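Local coordinates for replicative DNA helicase (Nostoc punctiforme, PDB 4O1R), which is represented by its intein, a domain that probably cuts itself out of the precursor by protein splicing and joins the flanking sequences, at residues G3-D8 against I70-N75; V20-L25 against F123-P128; I56-T61 against S117-V122; H76-I81 against N136-H141. All blocks are in the same frame, centred on the assembly; numbering follows the deposited sequence.

Overall arrangement
The four contacts lie in one compact, all-beta chain of the intein (HINT) fold. Contacts 1, 2 and 3 all reach the same antiparallel sheet. The long strand 106-126 supplies 117-122 to contact 3 and 123-126 to contact 2, and pairs with strand 5-6 of contact 1. Contacts 1 and 3 are neighbours, with centres about 7 Å apart, while contacts 3 and 4 are about 17 Å apart, centre to centre, and do not touch. Contact 1 closes before contact 4 opens, and contact 3 is nested in the loop closed by contact 2. Contacts 1 and 4 bring the N-terminal segment and the C-terminal strand to adjoining parts of 70-81, consistent with a splicing centre joining both termini.

Contact 1 (G3-D8 against I70-N75); sequences GALAGD and IRATGN. Unlike the reference sequence in segment 3-8: Ala4 (reference Cys).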
loop_
_atom_site.group_PDB
_atom_site.type_symbol
_atom_site.label_atom_id
_atom_site.label_comp_id
_atom_site.label_asym_id
_atom_site.label_seq_id
_atom_site.Cartn_x
_atom_site.Cartn_y
_atom_site.Cartn_z
ATOM N N GLY A 3 7.497 -7.569 2.622
ATOM C CA GLY A 3 7.853 -6.306 2.013
ATOM C C GLY A 3 7.455 -5.117 2.864
ATOM O O GLY A 3 6.814 -5.261 3.914
ATOM N N ALA A 4 7.826 -3.933 2.401
ATOM C CA ALA A 4 7.682 -2.738 3.221
ATOM C C ALA A 4 7.650 -1.491 2.351
ATOM O O ALA A 4 7.782 -1.569 1.118
ATOM C CB ALA A 4 8.784 -2.684 4.276
ATOM N N LEU A 5 7.453 -0.350 2.997
ATOM C CA LEU A 5 7.207 0.927 2.324
ATOM C C LEU A 5 8.093 2.020 2.849
ATOM O O LEU A 5 8.502 2.006 4.016
ATOM C CB LEU A 5 5.756 1.372 2.547
ATOM C CG LEU A 5 4.663 0.459 2.005
ATOM C CD1 LEU A 5 3.319 0.994 2.474
ATOM C CD2 LEU A 5 4.718 0.402 0.475
ATOM N N ALA A 6 8.330 3.025 2.015
ATOM C CA ALA A 6 9.026 4.232 2.490
ATOM C C ALA A 6 8.264 4.848 3.665
ATOM O O ALA A 6 7.031 4.790 3.729
ATOM C CB ALA A 6 9.163 5.249 1.363
ATOM N N GLY A 7 9.010 5.452 4.585
ATOM C CA GLY A 7 8.422 6.037 5.797
ATOM C C GLY A 7 7.430 7.161 5.582
ATOM O O GLY A 7 6.548 7.376 6.430
ATOM N N ASP A 8 7.539 7.853 4.444
ATOM C CA ASP A 8 6.628 8.953 4.147
ATOM C C ASP A 8 5.339 8.500 3.471
ATOM O O ASP A 8 4.476 9.320 3.176
ATOM C CB ASP A 8 7.304 10.080 3.343
ATOM C CG ASP A 8 7.870 9.627 2.021
ATOM O OD1 ASP A 8 8.053 8.413 1.814
ATOM O OD2 ASP A 8 8.174 10.516 1.194
ATOM N N ILE A 70 4.053 5.548 -5.209
ATOM C CA ILE A 70 4.438 4.935 -3.948
ATOM C C ILE A 70 5.847 4.397 -4.076
ATOM O O ILE A 70 6.287 4.057 -5.175
ATOM C CB ILE A 70 3.426 3.830 -3.542
ATOM C CG1 ILE A 70 3.584 3.402 -2.072
ATOM C CG2 ILE A 70 3.494 2.643 -4.519
ATOM C CD1 ILE A 70 2.448 2.490 -1.605
ATOM N N ARG A 71 6.546 4.328 -2.948
ATOM C CA ARG A 71 7.896 3.757 -2.903
ATOM C C ARG A 71 7.870 2.533 -2.018
ATOM O O ARG A 71 7.568 2.625 -0.829
ATOM C CB ARG A 71 8.925 4.789 -2.420
ATOM C CG ARG A 71 9.039 5.916 -3.450
ATOM C CD ARG A 71 9.915 7.048 -3.008
ATOM N NE ARG A 71 11.309 6.648 -2.991
ATOM C CZ ARG A 71 12.125 6.822 -1.960
ATOM N NH1 ARG A 71 11.678 7.405 -0.852
ATOM N NH2 ARG A 71 13.389 6.426 -2.049
ATOM N N ALA A 72 8.168 1.377 -2.621
ATOM C CA ALA A 72 8.019 0.091 -1.962
ATOM C C ALA A 72 9.186 -0.827 -2.266
ATOM O O ALA A 72 9.885 -0.664 -3.265
ATOM C CB ALA A 72 6.701 -0.583 -2.385
ATOM N N THR A 73 9.389 -1.806 -1.399
ATOM C CA THR A 73 10.404 -2.820 -1.683
ATOM C C THR A 73 9.984 -3.696 -2.868
ATOM O O THR A 73 8.801 -3.776 -3.214
ATOM C CB THR A 73 10.679 -3.686 -0.459
ATOM O OG1 THR A 73 9.464 -4.330 -0.058
ATOM C CG2 THR A 73 11.217 -2.856 0.705
ATOM N N GLY A 74 10.960 -4.363 -3.476
ATOM C CA GLY A 74 10.708 -5.167 -4.660
ATOM C C GLY A 74 9.751 -6.316 -4.405
ATOM O O GLY A 74 9.046 -6.750 -5.313
ATOM N N ASN A 75 9.745 -6.833 -3.181
ATOM C CA ASN A 75 8.865 -7.937 -2.835
ATOM C C ASN A 75 7.486 -7.507 -2.352
ATOM O O ASN A 75 6.660 -8.363 -2.050
ATOM C CB ASN A 75 9.522 -8.885 -1.807
ATOM C CG ASN A 75 9.842 -8.225 -0.475
ATOM O OD1 ASN A 75 10.019 -7.010 -0.375
ATOM N ND2 ASN A 75 9.947 -9.053 0.561
#
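Ala4 and Thr73 hold each other through two hydrogen bonds. Ala4 N gives its proton to Thr73 OG1 at 3.0 Å, with an angle of 156° at the hydrogen. Thr73 N returns a bond to Ala4 O, also 3.0 Å long, and His76 ND1 gives that oxygen a second. Thr73 OG1 is both acceptor and donor: it passes its own proton to Asn75 OD1 at 2.8 Å, nearly along the C=O axis. Its position follows from chi1 of 59°, which sets OG1 between the backbone N and the carbonyl carbon, where it can accept the N-H of Ala4. Two bonds therefore fix the hydroxyl.

Gly3 CA sits close to both side chains, 3.3 Å from Asn75 OD1. A CB on Gly3 would crowd Thr73 OG1, Asn75 OD1 and, at this conformation, the carbonyl O of the residue before. Further along, Ala6 N bonds to Arg71 O at 3.0 Å. Between the two backbone bonds, Leu5 pairs with Ala72 in a single bridge. Leu5 CD2 reaches Ala72 CB at 3.6 Å and Ile70 CD1 at 3.7 Å. Ala6 CB packs on Arg71 CB at 3.8 Å. The Arg71 guanidinium is satisfied elsewhere, by a salt bridge to Glu120 and a bond to Ser117 O. Leu5 N bonds to Phe123 O, tying the segment to strand 106-126.

Ala4 stands where the reference sequence has a cysteine. In inteins this first residue is normally the nucleophile. Thr73, Gly74, Asn75 and His76 fit the TxxH motif of the intein (HINT) fold, which probably positions the peptide bond between Gly3 and Ala4 as in related inteins.

Contact 2 (V20-L25 against F123-P128); sequences VPIKEL and FDLTVP
Lys23 sets its CB over one face of the Phe123 ring, and the rest of the chain leaves across the rim at CZ. CB stands 3.9 Å from the ring centroid and 18° off the normal. It makes a CH-pi contact, displaced somewhat toward the rim on the CZ side. CG is anti to the backbone N (chi1 176°), which carries it outward past the rim at CZ. Lys23 CG touches Phe123 CZ at 3.5 Å and Phe123 CE2 at 3.8 Å. CD comes to 3.9 Å from Phe123 CZ and is the last atom of the chain to meet the ring. From there CE and NZ run on in an extended chain and lead the amino group away from strand 106-126.

Next to it, Ile22 covers the base of the Phe123 side chain, its CG2 lying 4.0 Å from Phe123 CB. Its other branch goes the other way, toward Leu125. Ile22 CG1 lies 3.8 Å from Leu125 CD2, and Ile22 CD1 ends 3.7 Å from Leu125 CG. The two side chains slide past each other in opposite directions. Ile22 CD1 also meets the backbone of Phe123 and Asp124. The contact between these segments is apolar packing. The 22-25 turn is held by backbone bonds from Glu24 N to Pro21 O and from Leu25 N to Ile22 O.

The turn follows strand 19-21, which pairs with 10-12, and packs its corner against strand 106-126. Backbone bonds tie segment 3-8 both to the turn, Gly7 to Lys23, and to strand 106-126, Leu5 to Phe123. Strands 42-55 and 132-135 flank Leu125, contributing Ala51 and Phe133.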
loop_
_atom_site.group_PDB
_atom_site.type_symbol
_atom_site.label_atom_id
_atom_site.label_comp_id
_atom_site.label_asym_id
_atom_site.label_seq_id
_atom_site.Cartn_x
_atom_site.Cartn_y
_atom_site.Cartn_z
ATOM N N VAL A 20 -1.454 10.039 7.474
ATOM C CA VAL A 20 -0.295 10.031 8.365
ATOM C C VAL A 20 0.847 9.217 7.740
ATOM O O VAL A 20 0.606 8.125 7.222
ATOM C CB VAL A 20 -0.659 9.258 9.672
ATOM C CG1 VAL A 20 0.537 9.168 10.641
ATOM C CG2 VAL A 20 -1.893 9.852 10.346
ATOM N N PRO A 21 2.088 9.738 7.791
ATOM C CA PRO A 21 3.222 8.928 7.325
ATOM C C PRO A 21 3.358 7.665 8.171
ATOM O O PRO A 21 3.297 7.700 9.412
ATOM C CB PRO A 21 4.431 9.848 7.513
ATOM C CG PRO A 21 3.887 11.210 7.701
ATOM C CD PRO A 21 2.491 11.089 8.220
ATOM N N ILE A 22 3.563 6.537 7.507
ATOM C CA ILE A 22 3.619 5.267 8.196
ATOM C C ILE A 22 4.719 5.245 9.284
ATOM O O ILE A 22 4.546 4.621 10.341
ATOM C CB ILE A 22 3.779 4.116 7.161
ATOM C CG1 ILE A 22 3.642 2.752 7.825
ATOM C CG2 ILE A 22 5.078 4.250 6.366
ATOM C CD1 ILE A 22 3.575 1.595 6.835
ATOM N N LYS A 23 5.821 5.960 9.050
ATOM C CA LYS A 23 6.900 5.993 10.050
ATOM C C LYS A 23 6.384 6.510 11.407
ATOM O O LYS A 23 6.871 6.093 12.456
ATOM C CB LYS A 23 8.102 6.810 9.568
ATOM C CG LYS A 23 9.183 6.928 10.618
ATOM C CD LYS A 23 10.307 7.847 10.232
ATOM C CE LYS A 23 11.353 7.842 11.339
ATOM N NZ LYS A 23 12.566 8.612 10.955
ATOM N N GLU A 24 5.388 7.392 11.381
ATOM C CA GLU A 24 4.867 7.993 12.617
ATOM C C GLU A 24 3.967 7.045 13.410
ATOM O O GLU A 24 3.639 7.316 14.573
ATOM C CB GLU A 24 4.155 9.314 12.310
ATOM C CG GLU A 24 5.116 10.382 11.775
ATOM C CD GLU A 24 4.448 11.700 11.419
ATOM O OE1 GLU A 24 3.263 11.883 11.750
ATOM O OE2 GLU A 24 5.117 12.553 10.796
ATOM N N LEU A 25 3.587 5.923 12.803
ATOM C CA LEU A 25 2.693 4.973 13.464
ATOM C C LEU A 25 3.422 3.858 14.199
ATOM O O LEU A 25 2.787 3.042 14.861
ATOM C CB LEU A 25 1.710 4.370 12.457
ATOM C CG LEU A 25 0.726 5.400 11.899
ATOM C CD1 LEU A 25 0.028 4.806 10.696
ATOM C CD2 LEU A 25 -0.269 5.842 12.969
ATOM N N PHE A 123 9.041 0.414 6.351
ATOM C CA PHE A 123 8.061 0.190 7.411
ATOM C C PHE A 123 6.888 -0.600 6.890
ATOM O O PHE A 123 6.567 -0.572 5.699
ATOM C CB PHE A 123 7.552 1.545 7.935
ATOM C CG PHE A 123 8.642 2.431 8.456
ATOM C CD1 PHE A 123 9.368 3.253 7.590
ATOM C CD2 PHE A 123 8.962 2.436 9.810
ATOM C CE1 PHE A 123 10.400 4.061 8.061
ATOM C CE2 PHE A 123 9.984 3.251 10.287
ATOM C CZ PHE A 123 10.697 4.064 9.412
ATOM N N ASP A 124 6.210 -1.271 7.806
ATOM C CA ASP A 124 5.039 -2.049 7.436
ATOM C C ASP A 124 4.022 -2.027 8.564
ATOM O O ASP A 124 4.340 -1.667 9.710
ATOM C CB ASP A 124 5.468 -3.496 7.112
ATOM C CG ASP A 124 4.396 -4.303 6.383
ATOM O OD1 ASP A 124 3.501 -3.712 5.731
ATOM O OD2 ASP A 124 4.470 -5.551 6.442
ATOM N N LEU A 125 2.793 -2.395 8.195
ATOM C CA LEU A 125 1.674 -2.558 9.120
ATOM C C LEU A 125 1.173 -3.971 9.029
ATOM O O LEU A 125 1.109 -4.532 7.941
ATOM C CB LEU A 125 0.514 -1.642 8.735
ATOM C CG LEU A 125 0.769 -0.150 8.558
ATOM C CD1 LEU A 125 -0.526 0.584 8.225
ATOM C CD2 LEU A 125 1.400 0.429 9.804
ATOM N N THR A 126 0.781 -4.529 10.164
ATOM C CA THR A 126 0.080 -5.817 10.171
ATOM C C THR A 126 -1.407 -5.561 10.315
ATOM O O THR A 126 -1.844 -4.864 11.247
ATOM C CB THR A 126 0.559 -6.698 11.320
ATOM O OG1 THR A 126 0.282 -6.064 12.570
ATOM C CG2 THR A 126 2.038 -6.937 11.205
ATOM N N VAL A 127 -2.166 -6.112 9.372
ATOM C CA VAL A 127 -3.622 -5.998 9.334
ATOM C C VAL A 127 -4.171 -7.437 9.400
ATOM O O VAL A 127 -4.328 -8.097 8.369
ATOM C CB VAL A 127 -4.088 -5.252 8.059
ATOM C CG1 VAL A 127 -5.605 -5.133 8.001
ATOM C CG2 VAL A 127 -3.429 -3.860 7.962
ATOM N N PRO A 128 -4.453 -7.927 10.618
ATOM C CA PRO A 128 -4.732 -9.367 10.744
ATOM C C PRO A 128 -6.007 -9.851 10.075
ATOM O O PRO A 128 -6.126 -11.046 9.808
ATOM C CB PRO A 128 -4.792 -9.594 12.255
ATOM C CG PRO A 128 -4.990 -8.270 12.857
ATOM C CD PRO A 128 -4.366 -7.268 11.932
#

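Contact 3 (I56-T61 against S117-V122); sequences IKPLFT and SGEEEV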
loop_
_atom_site.group_PDB
_atom_site.type_symbol
_atom_site.label_atom_id
_atom_site.label_comp_id
_atom_site.label_asym_id
_atom_site.label_seq_id
_atom_site.Cartn_x
_atom_site.Cartn_y
_atom_site.Cartn_z
ATOM N N ILE A 56 16.760 -1.053 6.708
ATOM C CA ILE A 56 17.057 -0.282 5.515
ATOM C C ILE A 56 17.084 -1.225 4.329
ATOM O O ILE A 56 17.808 -2.226 4.348
ATOM C CB ILE A 56 18.403 0.438 5.678
ATOM C CG1 ILE A 56 18.284 1.525 6.761
ATOM C CG2 ILE A 56 18.846 1.045 4.337
ATOM C CD1 ILE A 56 19.622 2.078 7.249
ATOM N N LYS A 57 16.269 -0.931 3.314
ATOM C CA LYS A 57 16.113 -1.814 2.161
ATOM C C LYS A 57 16.019 -0.999 0.879
ATOM O O LYS A 57 15.700 0.193 0.914
ATOM C CB LYS A 57 14.850 -2.681 2.328
ATOM C CG LYS A 57 15.059 -3.700 3.449
ATOM C CD LYS A 57 13.882 -4.615 3.644
ATOM C CE LYS A 57 13.893 -5.208 5.040
ATOM N NZ LYS A 57 15.037 -6.125 5.262
ATOM N N PRO A 58 16.264 -1.643 -0.274
ATOM C CA PRO A 58 16.087 -0.975 -1.569
ATOM C C PRO A 58 14.622 -0.676 -1.868
ATOM O O PRO A 58 13.737 -1.488 -1.578
ATOM C CB PRO A 58 16.658 -1.992 -2.580
ATOM C CG PRO A 58 17.433 -2.990 -1.769
ATOM C CD PRO A 58 16.750 -3.027 -0.437
ATOM N N LEU A 59 14.385 0.504 -2.421
ATOM C CA LEU A 59 13.050 0.969 -2.772
ATOM C C LEU A 59 12.922 1.204 -4.260
ATOM O O LEU A 59 13.885 1.640 -4.912
ATOM C CB LEU A 59 12.732 2.285 -2.049
ATOM C CG LEU A 59 12.398 2.161 -0.564
ATOM C CD1 LEU A 59 12.348 3.526 0.087
ATOM C CD2 LEU A 59 11.086 1.399 -0.361
ATOM N N PHE A 60 11.705 0.971 -4.755
ATOM C CA PHE A 60 11.333 1.301 -6.132
ATOM C C PHE A 60 10.153 2.250 -6.094
ATOM O O PHE A 60 9.223 2.041 -5.321
ATOM C CB PHE A 60 10.941 0.031 -6.894
ATOM C CG PHE A 60 12.085 -0.920 -7.092
ATOM C CD1 PHE A 60 12.483 -1.771 -6.056
ATOM C CD2 PHE A 60 12.789 -0.944 -8.291
ATOM C CE1 PHE A 60 13.569 -2.636 -6.208
ATOM C CE2 PHE A 60 13.880 -1.808 -8.452
ATOM C CZ PHE A 60 14.256 -2.648 -7.413
ATOM N N THR A 61 10.199 3.284 -6.932
ATOM C CA THR A 61 9.076 4.213 -7.089
ATOM C C THR A 61 8.191 3.727 -8.219
ATOM O O THR A 61 8.650 3.564 -9.362
ATOM C CB THR A 61 9.574 5.617 -7.394
ATOM O OG1 THR A 61 10.482 6.004 -6.362
ATOM C CG2 THR A 61 8.424 6.616 -7.426
ATOM N N SER A 117 14.876 3.642 -6.672
ATOM C CA SER A 117 15.079 4.970 -6.077
ATOM C C SER A 117 15.873 4.958 -4.767
ATOM O O SER A 117 15.691 5.823 -3.910
ATOM C CB SER A 117 13.741 5.699 -5.920
ATOM O OG SER A 117 12.862 4.948 -5.128
ATOM N N GLY A 118 16.736 3.968 -4.606
ATOM C CA GLY A 118 17.721 3.995 -3.529
ATOM C C GLY A 118 17.289 3.204 -2.322
ATOM O O GLY A 118 16.273 2.524 -2.342
ATOM N N GLU A 119 18.074 3.306 -1.265
ATOM C CA GLU A 119 17.805 2.593 -0.016
ATOM C C GLU A 119 17.403 3.572 1.073
ATOM O O GLU A 119 17.984 4.656 1.199
ATOM C CB GLU A 119 19.048 1.817 0.442
ATOM C CG GLU A 119 19.514 0.724 -0.515
ATOM C CD GLU A 119 20.734 -0.021 -0.009
ATOM O OE1 GLU A 119 21.429 0.490 0.899
ATOM O OE2 GLU A 119 20.988 -1.127 -0.528
ATOM N N GLU A 120 16.407 3.183 1.862
ATOM C CA GLU A 120 15.971 3.964 3.020
ATOM C C GLU A 120 15.440 3.010 4.057
ATOM O O GLU A 120 15.189 1.843 3.754
ATOM C CB GLU A 120 14.815 4.914 2.655
ATOM C CG GLU A 120 15.111 5.921 1.572
ATOM C CD GLU A 120 14.016 6.950 1.404
ATOM O OE1 GLU A 120 12.957 6.857 2.067
ATOM O OE2 GLU A 120 14.224 7.867 0.590
ATOM N N GLU A 121 15.241 3.495 5.274
ATOM C CA GLU A 121 14.485 2.721 6.250
ATOM C C GLU A 121 13.056 2.495 5.736
ATOM O O GLU A 121 12.447 3.391 5.137
ATOM C CB GLU A 121 14.468 3.405 7.619
ATOM C CG GLU A 121 13.899 2.506 8.694
ATOM C CD GLU A 121 13.978 3.088 10.081
ATOM O OE1 GLU A 121 14.251 4.297 10.225
ATOM O OE2 GLU A 121 13.756 2.313 11.030
ATOM N N VAL A 122 12.540 1.284 5.933
ATOM C CA VAL A 122 11.216 0.933 5.429
ATOM C C VAL A 122 10.358 0.341 6.544
ATOM O O VAL A 122 10.879 -0.150 7.553
ATOM C CB VAL A 122 11.286 -0.003 4.192
ATOM C CG1 VAL A 122 11.892 0.722 3.012
ATOM C CG2 VAL A 122 12.065 -1.259 4.502
#
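Leu59 is gripped by Ser117 and Gly118 at two backbone bonds of 2.8 Å each, Ser117 N to Leu59 O and Leu59 N to Gly118 O. Lys57 and Glu120 form a reciprocal pair: Lys57 N reaches Glu120 O at 3.0 Å, and Glu120 N bonds in return to Lys57 O. Thr61 OG1 and Ser117 OG share a hydrogen bond of 2.9 Å, in which either could be the donor. Ser117 chi1 of 58° sets OG between the backbone N and the carbonyl carbon, on the Thr61 side.

These bonds make an antiparallel pair within the main sheet of the intein (HINT) fold. The two short strands run 125° apart in N-to-C direction, as in a strongly twisted pair. The chain turns a corner at Ile56, and the long strand 106-126 pairs with both 42-55 and 57-64. At Gly118 (phi 97°) a CB would be pressed against the carbonyl O of Ser117.

Leu59 carries the inward packing. Its CD2 touches Val122 CG1 at 3.5 Å, and its CD1 lies 3.8 Å from Glu120 CB. An alanine here would probably open a gap beside Val122 and leave the Glu120 chain with less to rest on. Lys57 crosses Val122 at about a right angle, CB against CG2 at 3.8 Å. The Glu120 carboxylate forms a salt bridge to Arg71. On the other side of the sheet, Ile56 CG2 meets Glu119 CB at 4.0 Å.

Contact 4 (H76-I81 against N136-H141); sequences HKFLTI and NNIIVH. With NA (sodium ion), chain D.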
loop_
_atom_site.group_PDB
_atom_site.type_symbol
_atom_site.label_atom_id
_atom_site.label_comp_id
_atom_site.label_asym_id
_atom_site.label_seq_id
_atom_site.Cartn_x
_atom_site.Cartn_y
_atom_site.Cartn_z
ATOM N N HIS A 76 7.222 -6.204 -2.251
ATOM C CA HIS A 76 5.898 -5.802 -1.811
ATOM C C HIS A 76 4.867 -6.093 -2.882
ATOM O O HIS A 76 5.091 -5.782 -4.045
ATOM C CB HIS A 76 5.832 -4.326 -1.437
ATOM C CG HIS A 76 4.846 -4.059 -0.352
ATOM N ND1 HIS A 76 5.143 -3.310 0.762
ATOM C CD2 HIS A 76 3.574 -4.498 -0.183
ATOM C CE1 HIS A 76 4.096 -3.300 1.573
ATOM N NE2 HIS A 76 3.128 -3.996 1.013
ATOM N N LYS A 77 3.738 -6.656 -2.476
ATOM C CA LYS A 77 2.708 -7.075 -3.438
ATOM C C LYS A 77 1.605 -6.031 -3.630
ATOM O O LYS A 77 1.192 -5.329 -2.695
ATOM C CB LYS A 77 2.104 -8.429 -3.055
ATOM C CG LYS A 77 3.105 -9.599 -3.166
ATOM C CD LYS A 77 2.433 -10.954 -2.981
ATOM C CE LYS A 77 3.435 -12.079 -3.176
ATOM N NZ LYS A 77 2.782 -13.409 -3.174
ATOM N N PHE A 78 1.169 -5.946 -4.884
ATOM C CA PHE A 78 0.089 -5.082 -5.355
ATOM C C PHE A 78 -0.920 -5.959 -6.081
ATOM O O PHE A 78 -0.585 -7.067 -6.511
ATOM C CB PHE A 78 0.652 -4.028 -6.308
ATOM C CG PHE A 78 1.595 -3.077 -5.630
ATOM C CD1 PHE A 78 2.926 -3.428 -5.417
ATOM C CD2 PHE A 78 1.152 -1.843 -5.166
ATOM C CE1 PHE A 78 3.794 -2.562 -4.767
ATOM C CE2 PHE A 78 2.026 -0.972 -4.520
ATOM C CZ PHE A 78 3.343 -1.338 -4.319
ATOM N N LEU A 79 -2.159 -5.487 -6.208
ATOM C CA LEU A 79 -3.203 -6.345 -6.766
ATOM C C LEU A 79 -3.428 -6.075 -8.249
ATOM O O LEU A 79 -3.747 -4.948 -8.644
ATOM C CB LEU A 79 -4.516 -6.151 -5.999
ATOM C CG LEU A 79 -5.680 -7.033 -6.476
ATOM C CD1 LEU A 79 -5.352 -8.513 -6.377
ATOM C CD2 LEU A 79 -6.933 -6.715 -5.687
ATOM N N THR A 80 -3.251 -7.108 -9.066
ATOM C CA THR A 80 -3.588 -7.025 -10.487
ATOM C C THR A 80 -4.873 -7.824 -10.747
ATOM O O THR A 80 -5.356 -8.535 -9.862
ATOM C CB THR A 80 -2.478 -7.615 -11.386
ATOM O OG1 THR A 80 -2.512 -9.056 -11.329
ATOM C CG2 THR A 80 -1.103 -7.081 -10.990
ATOM N N ILE A 81 -5.401 -7.737 -11.970
ATOM C CA ILE A 81 -6.614 -8.473 -12.340
ATOM C C ILE A 81 -6.363 -9.983 -12.348
ATOM O O ILE A 81 -7.313 -10.774 -12.362
ATOM C CB ILE A 81 -7.138 -7.982 -13.727
ATOM C CG1 ILE A 81 -8.613 -8.339 -13.948
ATOM C CG2 ILE A 81 -6.276 -8.508 -14.872
ATOM C CD1 ILE A 81 -9.530 -7.617 -13.042
ATOM N N ASN A 136 -0.671 5.693 0.269
ATOM C CA ASN A 136 -0.572 6.615 -0.859
ATOM C C ASN A 136 -1.679 6.374 -1.876
ATOM O O ASN A 136 -1.484 6.495 -3.091
ATOM C CB ASN A 136 0.815 6.554 -1.524
ATOM C CG ASN A 136 1.837 7.425 -0.827
ATOM O OD1 ASN A 136 1.603 7.953 0.266
ATOM N ND2 ASN A 136 2.979 7.598 -1.469
ATOM N N ASN A 137 -2.853 6.012 -1.369
ATOM C CA ASN A 137 -4.033 5.801 -2.214
ATOM C C ASN A 137 -3.843 4.666 -3.229
ATOM O O ASN A 137 -4.447 4.683 -4.299
ATOM C CB ASN A 137 -4.451 7.097 -2.936
ATOM C CG ASN A 137 -4.889 8.185 -1.992
ATOM O OD1 ASN A 137 -5.644 7.941 -1.051
ATOM N ND2 ASN A 137 -4.435 9.403 -2.250
ATOM N N ILE A 138 -3.031 3.681 -2.855
ATOM C CA ILE A 138 -2.829 2.442 -3.627
ATOM C C ILE A 138 -2.994 1.258 -2.667
ATOM O O ILE A 138 -2.558 1.319 -1.522
ATOM C CB ILE A 138 -1.429 2.414 -4.296
ATOM C CG1 ILE A 138 -1.280 3.598 -5.257
ATOM C CG2 ILE A 138 -1.180 1.077 -5.042
ATOM C CD1 ILE A 138 0.126 3.798 -5.813
ATOM N N ILE A 139 -3.636 0.187 -3.132
ATOM C CA ILE A 139 -3.819 -1.013 -2.298
ATOM C C ILE A 139 -2.551 -1.857 -2.283
ATOM O O ILE A 139 -2.015 -2.184 -3.340
ATOM C CB ILE A 139 -5.031 -1.812 -2.780
ATOM C CG1 ILE A 139 -6.295 -0.979 -2.566
ATOM C CG2 ILE A 139 -5.156 -3.156 -2.059
ATOM C CD1 ILE A 139 -7.423 -1.362 -3.454
ATOM N N VAL A 140 -2.045 -2.167 -1.092
ATOM C CA VAL A 140 -0.836 -2.990 -0.932
ATOM C C VAL A 140 -1.108 -4.173 -0.004
ATOM O O VAL A 140 -1.924 -4.048 0.902
ATOM C CB VAL A 140 0.363 -2.172 -0.398
ATOM C CG1 VAL A 140 0.580 -0.940 -1.241
ATOM C CG2 VAL A 140 0.172 -1.772 1.068
ATOM N N HIS A 141 -0.446 -5.318 -0.206
ATOM C CA HIS A 141 -0.661 -6.524 0.627
ATOM C C HIS A 141 0.455 -6.820 1.618
ATOM O O HIS A 141 1.643 -6.685 1.304
ATOM C CB HIS A 141 -0.796 -7.785 -0.227
ATOM C CG HIS A 141 -1.585 -8.900 0.413
ATOM N ND1 HIS A 141 -1.030 -9.817 1.287
ATOM C CD2 HIS A 141 -2.892 -9.244 0.300
ATOM C CE1 HIS A 141 -1.956 -10.676 1.673
ATOM N NE2 HIS A 141 -3.097 -10.348 1.095
HETATM NA NA NA D . -9.111 -12.281 -12.386
HETATM O O HOH W 1 3.675 -7.987 0.258
HETATM O O HOH W 2 -2.843 -2.632 -5.868
HETATM O O HOH W 3 -10.944 -11.303 -13.719
HETATM O O HOH W 4 -9.966 -10.742 -10.720
HETATM O O HOH W 5 -8.313 -12.832 -14.389
HETATM O O HOH W 6 -8.076 -13.936 -11.525
#
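His141 and Lys77 are joined by a direct backbone hydrogen bond, His141 N to Lys77 O at 3.0 Å, with 167° at the hydrogen. On one side of it a water accepts the N-H of Lys77 and lies 2.6 Å from His141 O. Toward the other end, a second water takes the proton of Leu79 N and donates to Ile139 O at 2.7 Å.

The His76 ring points into the same corner. His76 NE2 lies 3.1 Å from His141 O and 3.6 Å from Val140 CB. On the other side of the ring, ND1 bonds to Ala4 O. An alanine in place of His76 would probably cost Ala4 O its bond from the ring, leaving it the one from Thr73 N, and open a gap beside Val140.

Phe78 carries the apolar packing, its CG anti to the carbonyl carbon (chi1 -65°) on the way to Ile138 and Val140. Ile138 CG2 meets Phe78 CD2 at the ring's edge, in its plane, at 3.7 Å. Val140 CG1 lies 3.6 Å from Phe78 CE2, the two side chains side by side. At the far end of the segment Ile81 O binds a sodium ion at 2.4 Å, with four waters around it.

His141 precedes the last residue, Asn142, as in the His-Asn ending of many inteins, and its ring stacks edge-to-face on Trp84. Strands 77-80 and 138-141 are the inner pair of a four-stranded antiparallel sheet, flanked by 83-86 and 132-135. Phe78 and Ile138 pack further onto strands 69-72 and 95-99, through Ile70, Leu96 and Leu98.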